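Sugar ABC transporter, periplasmic sugar-binding protein (PDB 4IRX) binds myo-inositol in a pocket between its two lobes, as a periplasmic binding protein probably serving an ABC transporter in nutrient uptake. Local coordinates at residues Q20-A25 with V247-G252; P251-R256 with V275-V280. All blocks are in the same frame, centred on the assembly; numbering follows the deposited sequence.

Overall arrangement
Contact 1 is buried at the inositol pocket and joins Q20-A25 to V247-G252 partly through the ligand itself: the face of Phe-22 and the amide hydrogen bonds of Gln-20 and Gln-249 surround the inositol, while Pro-251 packs against the Phe-22 ring. Contact 2, about 10 Å away between centres, is only partly buried and wholly apolar in what P251-R256 offers V275-V280. Both use helix 251-268, whose first residues Pro-251 and Gly-252 belong to each. Their strands, 246-248 and 275-282, are antiparallel neighbours in one sheet, where Glu-248 N lies 2.8 Å from Val-280 O, a probable hydrogen bond.

Contact 1 (Q20-A25 with V247-G252); sequences QPFFVA and VEQNPG. With INS (1,2,3,4,5,6-hexahydroxy-cyclohexane), chain C.
Phe-22 meets Gln-249 and Pro-251 across the two segments, and the bound myo-inositol bridges them in the ligand pocket. Gln-20, just before helix 21-37, reaches in with an extended chain, and its OE1 accepts a hydrogen bond from INS O4 at 2.6 Å. Its NE2 is held by Asp-140, which probably fixes which way round the amide sits. Phe-22 swings its CG anti to the backbone N (chi1 175°), which lays the ring against the inositol: INS C2 sits 3.5 Å above the ring plane of Phe-22, over its centre. An aromatic face under a polyol, with amides gripping its hydroxyls, is an arrangement familiar from sugar-binding proteins of this family. The far end of the ring meets the other segment, Phe-22 CZ standing 3.3 Å from Gln-249 NE2 and 3.5 Å from Pro-251 CB. The Gln-249 amide is tilted 28° from the ring, and its NE2 donates to INS O1 at 2.9 Å in a fairly straight bond (161°) while also bonding Asp-229. With an alanine at Phe-22 the ring is gone, and the inositol is likely to lose the flat apolar surface under C2, with Pro-251 left without its aromatic partner. Phe-23 has Phe-22 CD2 over its ring face. In the fold, the start of helix 21-37 faces the link between strand 246-248 and helix 251-268, with strand 275-282 alongside strand 246-248.

Contact 2 (P251-R256 with V275-V280); sequences PGLQIR and VSLKPV
In this periplasmic binding protein, the first turns of helix 251-268 pack against strand 275-282, the next strand of the chain, and the meeting centres on Leu-277 against Leu-253 and Gln-254. One methyl does the touching: Leu-277 CD1 comes 3.8 Å from Gln-254 CG and 4.1 Å from Leu-253 CB. Leu-277 holds its CG anti to the carbonyl carbon (chi1 -59°), and with chi2 near 180° the branch extends CD1 toward the helix, where it settles between two consecutive residues. Leu-253 offers more than its CB, since its CG and CD2 also lie at van der Waals distance from that methyl. From Gln-254 comes the aliphatic part of the chain alone; the amide continues past the leucine, and its NE2 bonds the backbone O of Gln-249, tying the first turn of the helix to the loop before it. Leu-253 is exposed and Gln-254 buried; the side chain of Gln-254 lies about 6 Å from the bound inositol. Around this contact, Pro-251 and Ile-255 turn to helix 21-37, touching Met-26, and Arg-256 forms salt bridges with Glu-29, Asp-32 and Glu-33 of that helix. Strand 275-282 runs parallel to strand 108-111, with Leu-277 bonding the backbones of Gly-110 and, just past that strand, Asp-112; strand 246-248 lies antiparallel on its other side.

Contact 1 (Q20-A25 with V247-G252)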
ATOM      1  N   GLN A  20      -5.266   3.632   8.656  1.00 10.50           N
ATOM      2  CA  GLN A  20      -5.541   3.362   7.239  1.00 11.61           C
ATOM      3  C   GLN A  20      -6.356   2.094   7.103  1.00 12.30           C
ATOM      4  O   GLN A  20      -5.975   1.048   7.631  1.00 11.77           O
ATOM      5  CB  GLN A  20      -4.245   3.175   6.445  1.00 12.92           C
ATOM      6  CG  GLN A  20      -3.368   4.405   6.356  1.00 11.10           C
ATOM      7  CD  GLN A  20      -2.269   4.265   5.346  1.00 12.28           C
ATOM      8  OE1 GLN A  20      -2.330   3.411   4.472  1.00 15.90           O
ATOM      9  NE2 GLN A  20      -1.232   5.072   5.482  1.00 12.88           N
ATOM     10  N   PRO A  21      -7.475   2.152   6.365  1.00  9.26           N
ATOM     11  CA  PRO A  21      -8.357   0.989   6.190  1.00 13.30           C
ATOM     12  C   PRO A  21      -7.652  -0.229   5.631  1.00 10.33           C
ATOM     13  O   PRO A  21      -7.965  -1.339   6.047  1.00 13.28           O
ATOM     14  CB  PRO A  21      -9.397   1.470   5.174  1.00 16.15           C
ATOM     15  CG  PRO A  21      -9.307   2.946   5.170  1.00 21.78           C
ATOM     16  CD  PRO A  21      -7.997   3.371   5.708  1.00 13.41           C
ATOM     17  N   PHE A  22      -6.722  -0.026   4.703  1.00 11.00           N
ATOM     18  CA  PHE A  22      -5.978  -1.146   4.138  1.00 12.05           C
ATOM     19  C   PHE A  22      -5.272  -1.912   5.229  1.00 13.55           C
ATOM     20  O   PHE A  22      -5.271  -3.138   5.232  1.00 10.36           O
ATOM     21  CB  PHE A  22      -4.963  -0.596   3.150  1.00 11.75           C
ATOM     22  CG  PHE A  22      -4.035  -1.621   2.570  1.00 11.23           C
ATOM     23  CD1 PHE A  22      -4.429  -2.388   1.492  1.00 12.19           C
ATOM     24  CD2 PHE A  22      -2.741  -1.748   3.051  1.00 10.60           C
ATOM     25  CE1 PHE A  22      -3.561  -3.324   0.924  1.00 13.13           C
ATOM     26  CE2 PHE A  22      -1.850  -2.672   2.470  1.00  9.04           C
ATOM     27  CZ  PHE A  22      -2.268  -3.445   1.395  1.00 11.16           C
ATOM     28  N   PHE A  23      -4.677  -1.181   6.171  1.00 10.22           N
ATOM     29  CA  PHE A  23      -3.883  -1.832   7.219  1.00 11.27           C
ATOM     30  C   PHE A  23      -4.727  -2.400   8.366  1.00  9.82           C
ATOM     31  O   PHE A  23      -4.342  -3.397   8.966  1.00  9.83           O
ATOM     32  CB  PHE A  23      -2.771  -0.900   7.727  1.00 10.44           C
ATOM     33  CG  PHE A  23      -1.669  -0.717   6.731  1.00 12.31           C
ATOM     34  CD1 PHE A  23      -0.812  -1.751   6.448  1.00 11.56           C
ATOM     35  CD2 PHE A  23      -1.543   0.456   6.009  1.00 10.72           C
ATOM     36  CE1 PHE A  23       0.195  -1.583   5.501  1.00 11.57           C
ATOM     37  CE2 PHE A  23      -0.530   0.626   5.066  1.00 12.39           C
ATOM     38  CZ  PHE A  23       0.327  -0.404   4.811  1.00 10.55           C
ATOM     39  N   VAL A  24      -5.862  -1.781   8.664  1.00 14.40           N
ATOM     40  CA  VAL A  24      -6.829  -2.380   9.583  1.00 13.43           C
ATOM     41  C   VAL A  24      -7.199  -3.767   9.058  1.00 11.97           C
ATOM     42  O   VAL A  24      -7.207  -4.755   9.809  1.00 10.77           O
ATOM     43  CB  VAL A  24      -8.085  -1.493   9.727  1.00 12.88           C
ATOM     44  CG1 VAL A  24      -9.146  -2.198  10.543  1.00 17.58           C
ATOM     45  CG2 VAL A  24      -7.719  -0.156  10.389  1.00 18.78           C
ATOM     46  N   ALA A  25      -7.482  -3.864   7.766  1.00 10.06           N
ATOM     47  CA  ALA A  25      -7.847  -5.152   7.184  1.00 11.94           C
ATOM     48  C   ALA A  25      -6.678  -6.135   7.239  1.00 10.10           C
ATOM     49  O   ALA A  25      -6.866  -7.315   7.532  1.00 12.25           O
ATOM     50  CB  ALA A  25      -8.360  -4.980   5.763  1.00 12.23           C
ATOM     51  N   VAL A 247      -6.774  -2.242  -8.114  1.00  9.20           N
ATOM     52  CA  VAL A 247      -5.693  -3.210  -8.268  1.00  9.51           C
ATOM     53  C   VAL A 247      -5.659  -4.105  -7.048  1.00  9.06           C
ATOM     54  O   VAL A 247      -5.590  -3.608  -5.921  1.00 10.09           O
ATOM     55  CB  VAL A 247      -4.309  -2.524  -8.457  1.00  8.22           C
ATOM     56  CG1 VAL A 247      -3.219  -3.579  -8.638  1.00 11.63           C
ATOM     57  CG2 VAL A 247      -4.315  -1.587  -9.646  1.00 11.12           C
ATOM     58  N   GLU A 248      -5.698  -5.413  -7.269  1.00  7.60           N
ATOM     59  CA  GLU A 248      -5.542  -6.402  -6.213  1.00  8.65           C
ATOM     60  C   GLU A 248      -4.078  -6.666  -5.932  1.00 10.58           C
ATOM     61  O   GLU A 248      -3.296  -6.950  -6.856  1.00 11.47           O
ATOM     62  CB  GLU A 248      -6.207  -7.717  -6.638  1.00  9.43           C
ATOM     63  CG  GLU A 248      -5.941  -8.876  -5.672  1.00 11.33           C
ATOM     64  CD  GLU A 248      -6.587  -8.700  -4.324  1.00 13.17           C
ATOM     65  OE1 GLU A 248      -7.756  -8.261  -4.280  1.00 11.99           O
ATOM     66  OE2 GLU A 248      -5.940  -8.983  -3.290  1.00 15.43           O
ATOM     67  N   GLN A 249      -3.690  -6.556  -4.665  1.00  9.81           N
ATOM     68  CA  GLN A 249      -2.312  -6.813  -4.255  1.00  9.19           C
ATOM     69  C   GLN A 249      -2.169  -7.844  -3.139  1.00 11.27           C
ATOM     70  O   GLN A 249      -1.066  -8.038  -2.584  1.00 12.21           O
ATOM     71  CB  GLN A 249      -1.604  -5.523  -3.853  1.00 11.21           C
ATOM     72  CG  GLN A 249      -2.221  -4.752  -2.700  1.00 10.15           C
ATOM     73  CD  GLN A 249      -1.235  -3.792  -2.083  1.00 10.68           C
ATOM     74  OE1 GLN A 249      -0.046  -4.109  -1.922  1.00 10.23           O
ATOM     75  NE2 GLN A 249      -1.706  -2.566  -1.785  1.00 11.73           N
ATOM     76  N   ASN A 250      -3.259  -8.535  -2.820  1.00  9.75           N
ATOM     77  CA  ASN A 250      -3.213  -9.659  -1.865  1.00 11.31           C
ATOM     78  C   ASN A 250      -2.539  -9.369  -0.522  1.00  9.95           C
ATOM     79  O   ASN A 250      -1.596 -10.054  -0.120  1.00 11.21           O
ATOM     80  CB  ASN A 250      -2.548 -10.882  -2.522  1.00 16.02           C
ATOM     81  CG  ASN A 250      -3.494 -11.634  -3.448  1.00 23.83           C
ATOM     82  OD1 ASN A 250      -4.386 -12.354  -2.985  1.00 34.24           O
ATOM     83  ND2 ASN A 250      -3.315 -11.462  -4.747  1.00 28.47           N
ATOM     84  N   PRO A 251      -3.037  -8.369   0.213  1.00 10.29           N
ATOM     85  CA  PRO A 251      -2.440  -8.013   1.499  1.00  9.03           C
ATOM     86  C   PRO A 251      -2.544  -9.132   2.524  1.00 11.01           C
ATOM     87  O   PRO A 251      -1.626  -9.232   3.334  1.00  9.57           O
ATOM     88  CB  PRO A 251      -3.237  -6.774   1.930  1.00 13.20           C
ATOM     89  CG  PRO A 251      -4.533  -6.857   1.161  1.00 10.87           C
ATOM     90  CD  PRO A 251      -4.155  -7.484  -0.156  1.00 11.47           C
ATOM     91  N   GLY A 252      -3.588  -9.951   2.491  1.00 10.02           N
ATOM     92  CA  GLY A 252      -3.672 -11.069   3.417  1.00  9.29           C
ATOM     93  C   GLY A 252      -2.489 -11.997   3.196  1.00  9.37           C
ATOM     94  O   GLY A 252      -1.797 -12.398   4.129  1.00 10.50           O
TER
HETATM   95  C1  INS C 401      -0.483   0.149   0.721  1.00  8.24           C
HETATM   96  C2  INS C 401      -1.914   0.459   0.429  1.00  8.99           C
HETATM   97  C3  INS C 401      -2.372   1.545   1.367  1.00  8.66           C
HETATM   98  C4  INS C 401      -1.560   2.783   1.163  1.00 10.19           C
HETATM   99  C5  INS C 401      -0.138   2.520   1.489  1.00  8.58           C
HETATM  100  C6  INS C 401       0.401   1.380   0.657  1.00 10.68           C
HETATM  101  O1  INS C 401      -0.011  -0.840  -0.160  1.00  8.29           O
HETATM  102  O2  INS C 401      -2.047   0.845  -0.906  1.00 10.06           O
HETATM  103  O3  INS C 401      -3.743   1.809   1.190  1.00  9.33           O
HETATM  104  O4  INS C 401      -2.058   3.834   1.928  1.00 11.40           O
HETATM  105  O5  INS C 401       0.600   3.684   1.296  1.00 10.97           O
HETATM  106  O6  INS C 401       1.756   1.134   0.929  1.00  8.84           O

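Contact 2 (P251-R256 with V275-V280)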
ATOM      1  N   PRO A 251      -3.037  -8.369   0.213  1.00 10.29           N
ATOM      2  CA  PRO A 251      -2.440  -8.013   1.499  1.00  9.03           C
ATOM      3  C   PRO A 251      -2.544  -9.132   2.524  1.00 11.01           C
ATOM      4  O   PRO A 251      -1.626  -9.232   3.334  1.00  9.57           O
ATOM      5  CB  PRO A 251      -3.237  -6.774   1.930  1.00 13.20           C
ATOM      6  CG  PRO A 251      -4.533  -6.857   1.161  1.00 10.87           C
ATOM      7  CD  PRO A 251      -4.155  -7.484  -0.156  1.00 11.47           C
ATOM      8  N   GLY A 252      -3.588  -9.951   2.491  1.00 10.02           N
ATOM      9  CA  GLY A 252      -3.672 -11.069   3.417  1.00  9.29           C
ATOM     10  C   GLY A 252      -2.489 -11.997   3.196  1.00  9.37           C
ATOM     11  O   GLY A 252      -1.797 -12.398   4.129  1.00 10.50           O
ATOM     12  N   LEU A 253      -2.235 -12.332   1.943  1.00 10.30           N
ATOM     13  CA  LEU A 253      -1.113 -13.207   1.626  1.00  9.90           C
ATOM     14  C   LEU A 253       0.243 -12.570   1.995  1.00 10.00           C
ATOM     15  O   LEU A 253       1.146 -13.265   2.473  1.00  9.64           O
ATOM     16  CB  LEU A 253      -1.162 -13.601   0.147  1.00 12.22           C
ATOM     17  CG  LEU A 253      -0.160 -14.668  -0.256  1.00 12.10           C
ATOM     18  CD1 LEU A 253      -0.308 -15.852   0.667  1.00 11.91           C
ATOM     19  CD2 LEU A 253      -0.383 -15.069  -1.718  1.00 12.84           C
ATOM     20  N   GLN A 254       0.392 -11.262   1.793  1.00  6.48           N
ATOM     21  CA  GLN A 254       1.638 -10.600   2.215  1.00  7.05           C
ATOM     22  C   GLN A 254       1.919 -10.808   3.686  1.00  8.51           C
ATOM     23  O   GLN A 254       3.005 -11.248   4.060  1.00  7.77           O
ATOM     24  CB  GLN A 254       1.570  -9.087   1.950  1.00  8.06           C
ATOM     25  CG  GLN A 254       1.523  -8.699   0.465  1.00  8.93           C
ATOM     26  CD  GLN A 254       1.505  -7.196   0.269  1.00  9.10           C
ATOM     27  OE1 GLN A 254       2.257  -6.448   0.918  1.00 10.77           O
ATOM     28  NE2 GLN A 254       0.594  -6.724  -0.597  1.00 11.63           N
ATOM     29  N   ILE A 255       0.938 -10.488   4.521  1.00  7.11           N
ATOM     30  CA  ILE A 255       1.164 -10.519   5.958  1.00  7.55           C
ATOM     31  C   ILE A 255       1.284 -11.933   6.465  1.00  9.28           C
ATOM     32  O   ILE A 255       2.127 -12.206   7.299  1.00  7.87           O
ATOM     33  CB  ILE A 255       0.148  -9.643   6.738  1.00  9.90           C
ATOM     34  CG1 ILE A 255       0.579  -9.428   8.184  1.00  8.66           C
ATOM     35  CG2 ILE A 255      -1.210 -10.272   6.728  1.00  9.71           C
ATOM     36  CD1 ILE A 255       1.932  -8.740   8.349  1.00 12.93           C
ATOM     37  N   ARG A 256       0.503 -12.853   5.892  1.00  8.10           N
ATOM     38  CA  ARG A 256       0.586 -14.251   6.288  1.00  8.40           C
ATOM     39  C   ARG A 256       1.946 -14.830   5.925  1.00  8.04           C
ATOM     40  O   ARG A 256       2.518 -15.569   6.712  1.00  8.40           O
ATOM     41  CB  ARG A 256      -0.546 -15.059   5.672  1.00  7.15           C
ATOM     42  CG  ARG A 256      -1.946 -14.633   6.150  1.00  8.86           C
ATOM     43  CD  ARG A 256      -2.993 -15.410   5.418  1.00 11.62           C
ATOM     44  NE  ARG A 256      -4.357 -14.963   5.735  1.00 14.41           N
ATOM     45  CZ  ARG A 256      -5.079 -15.472   6.721  1.00 11.91           C
ATOM     46  NH1 ARG A 256      -4.575 -16.430   7.509  1.00 12.33           N
ATOM     47  NH2 ARG A 256      -6.310 -15.020   6.930  1.00 14.50           N
ATOM     48  N   VAL A 275       9.824 -11.803  -1.054  1.00 11.63           N
ATOM     49  CA  VAL A 275       8.788 -12.352  -1.910  1.00 11.26           C
ATOM     50  C   VAL A 275       8.019 -11.164  -2.489  1.00 15.03           C
ATOM     51  O   VAL A 275       7.595 -10.301  -1.736  1.00 10.86           O
ATOM     52  CB  VAL A 275       7.807 -13.226  -1.109  1.00 14.27           C
ATOM     53  CG1 VAL A 275       6.670 -13.723  -2.014  1.00 22.46           C
ATOM     54  CG2 VAL A 275       8.533 -14.395  -0.418  1.00 18.55           C
ATOM     55  N   SER A 276       7.893 -11.105  -3.817  1.00 13.43           N
ATOM     56  CA  SER A 276       7.134 -10.060  -4.523  1.00 11.53           C
ATOM     57  C   SER A 276       5.895 -10.681  -5.147  1.00 16.68           C
ATOM     58  O   SER A 276       6.013 -11.611  -5.952  1.00 27.09           O
ATOM     59  CB  SER A 276       7.999  -9.447  -5.614  1.00 19.86           C
ATOM     60  OG  SER A 276       7.312  -8.399  -6.264  1.00 33.56           O
ATOM     61  N   LEU A 277       4.717 -10.155  -4.812  1.00 12.89           N
ATOM     62  CA  LEU A 277       3.480 -10.701  -5.370  1.00 12.85           C
ATOM     63  C   LEU A 277       3.009  -9.916  -6.571  1.00 12.72           C
ATOM     64  O   LEU A 277       3.010  -8.684  -6.534  1.00 13.68           O
ATOM     65  CB  LEU A 277       2.367 -10.687  -4.341  1.00 13.85           C
ATOM     66  CG  LEU A 277       2.621 -11.464  -3.054  1.00 15.30           C
ATOM     67  CD1 LEU A 277       1.369 -11.386  -2.188  1.00 16.45           C
ATOM     68  CD2 LEU A 277       2.959 -12.900  -3.359  1.00 19.77           C
ATOM     69  N   LYS A 278       2.556 -10.612  -7.610  1.00 11.54           N
ATOM     70  CA  LYS A 278       2.067  -9.955  -8.820  1.00 14.37           C
ATOM     71  C   LYS A 278       0.687  -9.375  -8.597  1.00 12.78           C
ATOM     72  O   LYS A 278      -0.236 -10.105  -8.232  1.00 14.32           O
ATOM     73  CB  LYS A 278       1.994 -10.954  -9.980  1.00 16.51           C
ATOM     74  CG  LYS A 278       1.569 -10.339 -11.323  1.00 17.12           C
ATOM     75  CD  LYS A 278       1.417 -11.459 -12.361  1.00 24.60           C
ATOM     76  CE  LYS A 278       0.128 -12.223 -12.099  1.00 41.68           C
ATOM     77  NZ  LYS A 278      -0.201 -13.193 -13.175  1.00 52.59           N
ATOM     78  N   PRO A 279       0.529  -8.070  -8.834  1.00 10.56           N
ATOM     79  CA  PRO A 279      -0.794  -7.464  -8.711  1.00 11.21           C
ATOM     80  C   PRO A 279      -1.645  -7.759  -9.932  1.00 15.49           C
ATOM     81  O   PRO A 279      -1.128  -8.080 -11.004  1.00 14.41           O
ATOM     82  CB  PRO A 279      -0.471  -5.976  -8.629  1.00 14.56           C
ATOM     83  CG  PRO A 279       0.760  -5.839  -9.516  1.00 15.84           C
ATOM     84  CD  PRO A 279       1.548  -7.099  -9.272  1.00 13.05           C
ATOM     85  N   VAL A 280      -2.951  -7.607  -9.785  1.00 11.07           N
ATOM     86  CA  VAL A 280      -3.884  -7.852 -10.869  1.00 10.71           C
ATOM     87  C   VAL A 280      -4.872  -6.692 -10.938  1.00 11.19           C
ATOM     88  O   VAL A 280      -5.462  -6.307  -9.921  1.00 11.35           O
ATOM     89  CB  VAL A 280      -4.693  -9.131 -10.608  1.00 15.86           C
ATOM     90  CG1 VAL A 280      -5.618  -9.423 -11.790  1.00 18.26           C
ATOM     91  CG2 VAL A 280      -3.785 -10.311 -10.336  1.00 20.57           C
TER